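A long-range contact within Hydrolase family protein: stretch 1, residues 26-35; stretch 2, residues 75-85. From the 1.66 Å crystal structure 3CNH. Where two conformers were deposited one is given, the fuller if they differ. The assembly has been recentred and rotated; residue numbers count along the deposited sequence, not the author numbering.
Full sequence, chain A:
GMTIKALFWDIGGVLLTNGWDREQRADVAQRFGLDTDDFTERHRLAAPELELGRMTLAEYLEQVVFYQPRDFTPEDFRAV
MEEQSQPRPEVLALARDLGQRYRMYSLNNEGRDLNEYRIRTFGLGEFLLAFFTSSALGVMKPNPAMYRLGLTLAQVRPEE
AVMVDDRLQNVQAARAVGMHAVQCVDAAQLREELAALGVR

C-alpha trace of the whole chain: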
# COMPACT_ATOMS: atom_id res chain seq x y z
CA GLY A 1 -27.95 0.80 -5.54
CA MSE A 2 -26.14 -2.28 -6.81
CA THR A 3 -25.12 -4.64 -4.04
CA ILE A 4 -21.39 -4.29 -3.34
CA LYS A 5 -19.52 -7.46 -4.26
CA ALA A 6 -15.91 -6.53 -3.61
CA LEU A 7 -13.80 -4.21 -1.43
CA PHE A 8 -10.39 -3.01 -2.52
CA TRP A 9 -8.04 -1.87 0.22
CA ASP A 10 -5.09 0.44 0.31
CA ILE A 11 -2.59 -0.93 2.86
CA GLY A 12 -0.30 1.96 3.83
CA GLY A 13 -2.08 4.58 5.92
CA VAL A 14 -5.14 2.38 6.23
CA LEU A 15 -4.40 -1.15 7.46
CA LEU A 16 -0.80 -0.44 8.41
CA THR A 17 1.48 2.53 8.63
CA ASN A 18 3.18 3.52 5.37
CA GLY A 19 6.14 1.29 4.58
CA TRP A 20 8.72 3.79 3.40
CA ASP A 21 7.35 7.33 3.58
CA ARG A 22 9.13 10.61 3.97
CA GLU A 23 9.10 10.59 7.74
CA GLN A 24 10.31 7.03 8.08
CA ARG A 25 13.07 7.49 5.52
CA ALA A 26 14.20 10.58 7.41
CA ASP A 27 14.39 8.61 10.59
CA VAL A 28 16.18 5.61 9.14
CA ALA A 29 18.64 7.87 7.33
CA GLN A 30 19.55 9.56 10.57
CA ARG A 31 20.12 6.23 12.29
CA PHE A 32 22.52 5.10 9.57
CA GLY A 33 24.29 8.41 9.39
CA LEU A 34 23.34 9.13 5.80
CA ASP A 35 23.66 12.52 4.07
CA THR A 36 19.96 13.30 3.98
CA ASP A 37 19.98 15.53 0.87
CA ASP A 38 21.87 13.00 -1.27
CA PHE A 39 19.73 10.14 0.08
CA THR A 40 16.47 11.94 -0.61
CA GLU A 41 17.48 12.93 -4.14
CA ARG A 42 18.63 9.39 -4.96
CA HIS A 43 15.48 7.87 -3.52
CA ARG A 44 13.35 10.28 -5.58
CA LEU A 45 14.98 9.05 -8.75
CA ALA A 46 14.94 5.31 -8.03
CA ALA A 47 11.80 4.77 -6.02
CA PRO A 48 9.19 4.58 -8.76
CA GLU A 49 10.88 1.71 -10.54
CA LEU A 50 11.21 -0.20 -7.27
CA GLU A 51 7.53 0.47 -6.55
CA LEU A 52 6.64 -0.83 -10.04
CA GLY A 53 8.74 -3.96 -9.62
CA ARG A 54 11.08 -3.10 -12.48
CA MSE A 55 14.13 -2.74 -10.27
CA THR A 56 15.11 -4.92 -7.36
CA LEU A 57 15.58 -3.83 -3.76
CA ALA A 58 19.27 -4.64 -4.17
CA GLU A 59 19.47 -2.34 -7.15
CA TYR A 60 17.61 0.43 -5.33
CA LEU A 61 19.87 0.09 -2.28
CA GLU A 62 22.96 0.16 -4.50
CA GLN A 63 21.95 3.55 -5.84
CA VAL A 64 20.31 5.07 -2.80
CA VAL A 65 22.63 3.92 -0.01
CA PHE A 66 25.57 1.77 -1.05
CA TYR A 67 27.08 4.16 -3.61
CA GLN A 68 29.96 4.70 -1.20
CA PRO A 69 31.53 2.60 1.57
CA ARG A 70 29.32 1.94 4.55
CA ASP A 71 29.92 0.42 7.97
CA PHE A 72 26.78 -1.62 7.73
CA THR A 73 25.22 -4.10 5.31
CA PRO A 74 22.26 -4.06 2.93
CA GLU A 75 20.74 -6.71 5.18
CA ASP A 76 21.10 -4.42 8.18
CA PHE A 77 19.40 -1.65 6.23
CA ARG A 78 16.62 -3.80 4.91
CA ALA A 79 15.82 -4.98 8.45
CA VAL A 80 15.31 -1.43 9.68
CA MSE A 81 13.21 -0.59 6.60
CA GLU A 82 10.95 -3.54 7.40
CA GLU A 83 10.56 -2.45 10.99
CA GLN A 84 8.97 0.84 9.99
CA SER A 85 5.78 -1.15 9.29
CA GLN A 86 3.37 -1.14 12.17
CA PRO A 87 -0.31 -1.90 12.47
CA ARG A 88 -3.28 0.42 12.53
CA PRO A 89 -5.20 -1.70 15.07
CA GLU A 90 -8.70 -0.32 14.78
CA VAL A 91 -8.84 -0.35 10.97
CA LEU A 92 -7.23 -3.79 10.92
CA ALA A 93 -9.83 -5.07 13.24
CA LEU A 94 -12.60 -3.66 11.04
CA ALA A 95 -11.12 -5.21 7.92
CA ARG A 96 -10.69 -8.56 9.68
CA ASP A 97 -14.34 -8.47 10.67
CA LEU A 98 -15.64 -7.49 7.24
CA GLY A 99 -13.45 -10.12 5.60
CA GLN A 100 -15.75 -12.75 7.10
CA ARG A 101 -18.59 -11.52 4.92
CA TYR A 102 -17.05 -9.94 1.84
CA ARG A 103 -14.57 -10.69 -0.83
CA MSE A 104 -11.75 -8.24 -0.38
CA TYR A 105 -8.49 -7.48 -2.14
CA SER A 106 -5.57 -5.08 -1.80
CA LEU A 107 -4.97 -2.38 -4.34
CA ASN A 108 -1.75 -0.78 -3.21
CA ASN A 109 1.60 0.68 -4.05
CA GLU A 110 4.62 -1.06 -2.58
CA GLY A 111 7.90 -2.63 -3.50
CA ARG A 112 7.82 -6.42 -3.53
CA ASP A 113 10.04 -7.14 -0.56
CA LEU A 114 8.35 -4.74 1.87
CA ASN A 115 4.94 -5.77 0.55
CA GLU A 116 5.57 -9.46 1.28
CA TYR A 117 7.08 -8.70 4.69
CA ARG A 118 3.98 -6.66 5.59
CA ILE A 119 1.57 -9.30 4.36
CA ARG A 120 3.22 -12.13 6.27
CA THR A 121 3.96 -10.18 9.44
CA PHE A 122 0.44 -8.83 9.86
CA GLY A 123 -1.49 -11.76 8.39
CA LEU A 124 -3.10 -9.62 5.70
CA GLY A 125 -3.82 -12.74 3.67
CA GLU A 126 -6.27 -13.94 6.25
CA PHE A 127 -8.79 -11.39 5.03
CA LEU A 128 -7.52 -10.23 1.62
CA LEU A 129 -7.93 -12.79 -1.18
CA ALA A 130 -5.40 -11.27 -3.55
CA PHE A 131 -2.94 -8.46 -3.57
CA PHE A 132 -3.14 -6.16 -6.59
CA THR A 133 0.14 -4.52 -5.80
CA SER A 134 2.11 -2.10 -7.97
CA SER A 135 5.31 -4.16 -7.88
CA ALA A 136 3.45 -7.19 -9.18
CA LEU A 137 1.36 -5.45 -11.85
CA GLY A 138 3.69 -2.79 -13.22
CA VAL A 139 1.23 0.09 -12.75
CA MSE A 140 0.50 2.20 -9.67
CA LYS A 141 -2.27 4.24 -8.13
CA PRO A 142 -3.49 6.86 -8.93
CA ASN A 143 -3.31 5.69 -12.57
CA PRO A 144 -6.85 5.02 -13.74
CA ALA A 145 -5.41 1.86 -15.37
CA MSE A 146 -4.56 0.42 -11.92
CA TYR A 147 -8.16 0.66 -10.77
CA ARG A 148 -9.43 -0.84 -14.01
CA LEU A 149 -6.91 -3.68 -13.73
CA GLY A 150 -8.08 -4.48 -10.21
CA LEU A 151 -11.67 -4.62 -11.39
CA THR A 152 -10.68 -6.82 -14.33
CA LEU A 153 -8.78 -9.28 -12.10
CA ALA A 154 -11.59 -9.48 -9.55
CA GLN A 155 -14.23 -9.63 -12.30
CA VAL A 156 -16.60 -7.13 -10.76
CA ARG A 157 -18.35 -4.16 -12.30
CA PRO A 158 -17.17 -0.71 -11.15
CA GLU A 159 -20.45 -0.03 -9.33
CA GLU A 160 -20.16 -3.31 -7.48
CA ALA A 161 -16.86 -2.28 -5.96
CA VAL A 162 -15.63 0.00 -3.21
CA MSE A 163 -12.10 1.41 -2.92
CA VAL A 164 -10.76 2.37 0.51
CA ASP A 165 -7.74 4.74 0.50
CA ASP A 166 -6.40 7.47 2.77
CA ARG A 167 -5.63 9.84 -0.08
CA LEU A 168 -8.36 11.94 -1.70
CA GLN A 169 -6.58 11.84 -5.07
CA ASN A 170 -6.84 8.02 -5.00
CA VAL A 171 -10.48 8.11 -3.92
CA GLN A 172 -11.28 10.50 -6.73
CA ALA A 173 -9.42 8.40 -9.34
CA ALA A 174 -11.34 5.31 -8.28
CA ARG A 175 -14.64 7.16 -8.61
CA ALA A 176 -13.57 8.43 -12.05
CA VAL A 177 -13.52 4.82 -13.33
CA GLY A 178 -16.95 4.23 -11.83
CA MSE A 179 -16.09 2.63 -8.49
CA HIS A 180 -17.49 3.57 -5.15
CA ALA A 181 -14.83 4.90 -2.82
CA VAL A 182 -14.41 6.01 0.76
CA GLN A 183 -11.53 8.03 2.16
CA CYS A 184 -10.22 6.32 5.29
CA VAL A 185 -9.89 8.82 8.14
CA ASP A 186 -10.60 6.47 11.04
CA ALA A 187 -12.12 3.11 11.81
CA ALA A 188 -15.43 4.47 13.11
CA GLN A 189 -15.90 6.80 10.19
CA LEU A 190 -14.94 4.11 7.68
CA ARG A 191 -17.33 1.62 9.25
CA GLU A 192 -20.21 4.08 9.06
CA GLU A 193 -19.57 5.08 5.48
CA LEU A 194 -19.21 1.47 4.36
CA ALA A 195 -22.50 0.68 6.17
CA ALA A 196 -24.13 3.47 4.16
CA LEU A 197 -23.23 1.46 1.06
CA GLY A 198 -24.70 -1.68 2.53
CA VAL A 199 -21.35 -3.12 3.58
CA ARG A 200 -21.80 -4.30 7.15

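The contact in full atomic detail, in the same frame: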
# COMPACT_ATOMS: atom_id res chain seq x y z
N ALA A 26 13.42 9.54 6.73
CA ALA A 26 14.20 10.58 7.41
C ALA A 26 14.83 10.01 8.66
O ALA A 26 16.00 10.24 8.98
CB ALA A 26 13.30 11.80 7.80
N ASP A 27 14.02 9.22 9.32
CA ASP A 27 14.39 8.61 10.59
C ASP A 27 15.50 7.60 10.37
O ASP A 27 16.54 7.62 11.04
CB ASP A 27 13.18 7.88 11.19
CG ASP A 27 13.48 7.26 12.54
OD1 ASP A 27 14.39 7.73 13.24
OD2 ASP A 27 12.78 6.29 12.91
N VAL A 28 15.23 6.71 9.43
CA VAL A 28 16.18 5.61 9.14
C VAL A 28 17.52 6.15 8.64
O VAL A 28 18.60 5.67 9.01
CB VAL A 28 15.60 4.56 8.20
CG1 VAL A 28 16.68 3.54 7.83
CG2 VAL A 28 14.42 3.85 8.89
N ALA A 29 17.44 7.22 7.87
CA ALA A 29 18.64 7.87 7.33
C ALA A 29 19.52 8.39 8.44
O ALA A 29 20.73 8.23 8.45
CB ALA A 29 18.26 9.03 6.37
N GLN A 30 18.86 8.99 9.41
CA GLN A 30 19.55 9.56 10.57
C GLN A 30 20.27 8.45 11.35
O GLN A 30 21.44 8.57 11.73
CB GLN A 30 18.55 10.29 11.48
CG GLN A 30 19.16 10.83 12.79
N ARG A 31 19.57 7.36 11.54
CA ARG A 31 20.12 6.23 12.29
C ARG A 31 21.38 5.67 11.67
O ARG A 31 22.31 5.26 12.36
CB ARG A 31 19.09 5.09 12.41
CG ARG A 31 19.66 3.89 13.20
CD ARG A 31 18.68 2.72 13.32
NE ARG A 31 17.44 3.06 14.02
CZ ARG A 31 17.30 3.06 15.35
NH1 ARG A 31 18.31 2.76 16.15
NH2 ARG A 31 16.12 3.38 15.88
N PHE A 32 21.40 5.68 10.34
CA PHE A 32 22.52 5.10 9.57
C PHE A 32 23.56 6.10 9.19
O PHE A 32 24.58 5.77 8.56
CB PHE A 32 22.01 4.34 8.37
CG PHE A 32 21.45 2.99 8.71
CD1 PHE A 32 22.30 1.90 8.88
CD2 PHE A 32 20.09 2.79 8.87
CE1 PHE A 32 21.80 0.64 9.20
CE2 PHE A 32 19.60 1.53 9.18
CZ PHE A 32 20.46 0.45 9.34
N GLY A 33 23.32 7.33 9.60
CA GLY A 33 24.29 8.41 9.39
C GLY A 33 24.44 8.84 7.95
O GLY A 33 25.52 9.25 7.50
N LEU A 34 23.33 8.76 7.23
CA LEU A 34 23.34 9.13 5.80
C LEU A 34 23.19 10.64 5.57
O LEU A 34 22.49 11.33 6.30
CB LEU A 34 22.21 8.41 5.07
CG LEU A 34 22.20 6.87 5.19
CD1 LEU A 34 21.00 6.31 4.43
CD2 LEU A 34 23.50 6.27 4.72
N ASP A 35 23.84 11.12 4.52
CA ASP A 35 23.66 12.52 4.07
C ASP A 35 22.23 12.58 3.59
O ASP A 35 21.86 11.94 2.60
CB ASP A 35 24.63 12.88 2.95
CG ASP A 35 24.43 14.29 2.44
OD1 ASP A 35 23.36 14.59 1.89
OD2 ASP A 35 25.38 15.09 2.58
N GLU A 75 21.65 -5.89 4.35
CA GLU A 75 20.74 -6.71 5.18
C GLU A 75 20.34 -5.93 6.42
O GLU A 75 19.16 -5.92 6.83
CB GLU A 75 21.37 -8.05 5.54
CG GLU A 75 21.53 -8.99 4.33
CD GLU A 75 22.64 -8.59 3.33
OE1 GLU A 75 23.64 -7.90 3.67
OE2 GLU A 75 22.50 -8.99 2.15
N ASP A 76 21.32 -5.25 6.99
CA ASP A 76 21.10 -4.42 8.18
C ASP A 76 20.05 -3.37 7.82
O ASP A 76 19.08 -3.11 8.54
CB ASP A 76 22.37 -3.66 8.62
CG ASP A 76 23.45 -4.57 9.19
OD1 ASP A 76 23.10 -5.65 9.70
OD2 ASP A 76 24.64 -4.17 9.16
N PHE A 77 20.24 -2.78 6.64
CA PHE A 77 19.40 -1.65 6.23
C PHE A 77 17.98 -2.11 5.96
O PHE A 77 17.00 -1.48 6.35
CB PHE A 77 19.99 -0.92 5.00
CG PHE A 77 19.40 0.44 4.76
CD1 PHE A 77 18.32 0.61 3.92
CD2 PHE A 77 19.89 1.55 5.42
CE1 PHE A 77 17.77 1.86 3.72
CE2 PHE A 77 19.32 2.82 5.19
CZ PHE A 77 18.27 2.95 4.37
N ARG A 78 17.90 -3.23 5.28
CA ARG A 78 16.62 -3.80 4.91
C ARG A 78 15.80 -4.14 6.17
O ARG A 78 14.57 -3.93 6.21
CB ARG A 78 16.87 -4.99 4.00
CG ARG A 78 15.68 -5.42 3.20
CD ARG A 78 15.08 -6.59 3.78
NE ARG A 78 16.01 -7.70 3.66
CZ ARG A 78 15.86 -8.68 2.79
NH1 ARG A 78 16.75 -9.66 2.73
NH2 ARG A 78 14.80 -8.68 1.99
N ALA A 79 16.48 -4.61 7.19
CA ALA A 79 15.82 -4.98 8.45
C ALA A 79 15.12 -3.78 9.06
O ALA A 79 13.97 -3.86 9.51
CB ALA A 79 16.80 -5.57 9.47
N VAL A 80 15.84 -2.67 9.08
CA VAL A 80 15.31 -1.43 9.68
C VAL A 80 14.18 -0.86 8.81
O VAL A 80 13.18 -0.32 9.31
CB VAL A 80 16.44 -0.41 9.98
CG1 VAL A 80 15.84 0.88 10.53
CG2 VAL A 80 17.45 -1.01 11.00
N MSE A 81 14.30 -1.02 7.50
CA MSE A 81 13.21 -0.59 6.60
C MSE A 81 11.93 -1.34 6.98
O MSE A 81 10.87 -0.76 7.19
CB MSE A 81 13.51 -0.88 5.12
CG MSE A 81 14.57 -0.06 4.54
SE MSE A 81 14.92 -0.49 2.66
CE MSE A 81 13.14 -0.40 2.05
N GLU A 82 12.09 -2.65 7.13
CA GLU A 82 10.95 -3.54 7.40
C GLU A 82 10.25 -3.16 8.70
O GLU A 82 9.00 -3.14 8.81
CB GLU A 82 11.40 -5.00 7.38
CG GLU A 82 11.66 -5.45 5.96
CD GLU A 82 12.22 -6.86 5.87
OE1 GLU A 82 12.66 -7.37 6.92
OE2 GLU A 82 12.22 -7.39 4.74
N GLU A 83 11.06 -2.81 9.67
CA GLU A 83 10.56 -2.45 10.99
C GLU A 83 9.75 -1.18 11.09
O GLU A 83 9.12 -0.93 12.13
CB GLU A 83 11.71 -2.35 11.99
CG GLU A 83 12.31 -3.70 12.22
CD GLU A 83 13.64 -3.62 12.86
OE1 GLU A 83 14.13 -2.48 13.07
OE2 GLU A 83 14.21 -4.70 13.11
N GLN A 84 9.75 -0.41 10.02
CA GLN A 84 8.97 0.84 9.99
C GLN A 84 7.48 0.50 9.90
O GLN A 84 6.65 1.34 10.22
CB GLN A 84 9.32 1.73 8.81
CG GLN A 84 10.79 2.15 8.83
CD GLN A 84 11.18 2.73 10.12
OE1 GLN A 84 10.67 3.79 10.51
NE2 GLN A 84 12.09 2.06 10.84
N SER A 85 7.18 -0.72 9.48
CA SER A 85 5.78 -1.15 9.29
C SER A 85 5.18 -1.55 10.61
O SER A 85 5.68 -2.41 11.30
CB SER A 85 5.69 -2.29 8.28
OG SER A 85 6.02 -1.84 6.97

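Two helices that meet without a single hydrogen bond between them must rely on shape, and this contact is a compact example. The helices run roughly antiparallel, at 146°, with axes 10.6 Å apart at closest approach. Where the backbones draw close, the CA atoms of Val28 and Val80 being 7.1 Å apart, Val28 projects toward the second helix and fits among Phe77, Val80 and Gln84. CG1 of Val28 lies 3.8 Å from CE2 of Phe77, both Val28 methyls rest against CG1 of Val80 (CG1 at 3.9 Å, CG2 at 3.7 Å), and CG2 of Val28 comes within 3.5 Å of NE2 of Gln84. That amide is anchored to the backbone one turn back, NE2 of Gln84 donating to O of Val80 at 3.0 Å, so this polar group can lie against a valine methyl with part of its hydrogen-bonding need met.

One turn on, Phe32 repeats the theme with a larger bump. CD2 of Phe77 packs over one face of its ring, 3.7 Å from CD2 of Phe32, and CG2 of Val80 meets the ring edge, 3.7 Å from CZ of Phe32. The two rings are inclined at 49°. Phe77 starts out sideways, but its ring swings in among Val28, Phe32 and Leu34, whose CD1 approaches CE2 of Phe77 to 3.9 Å.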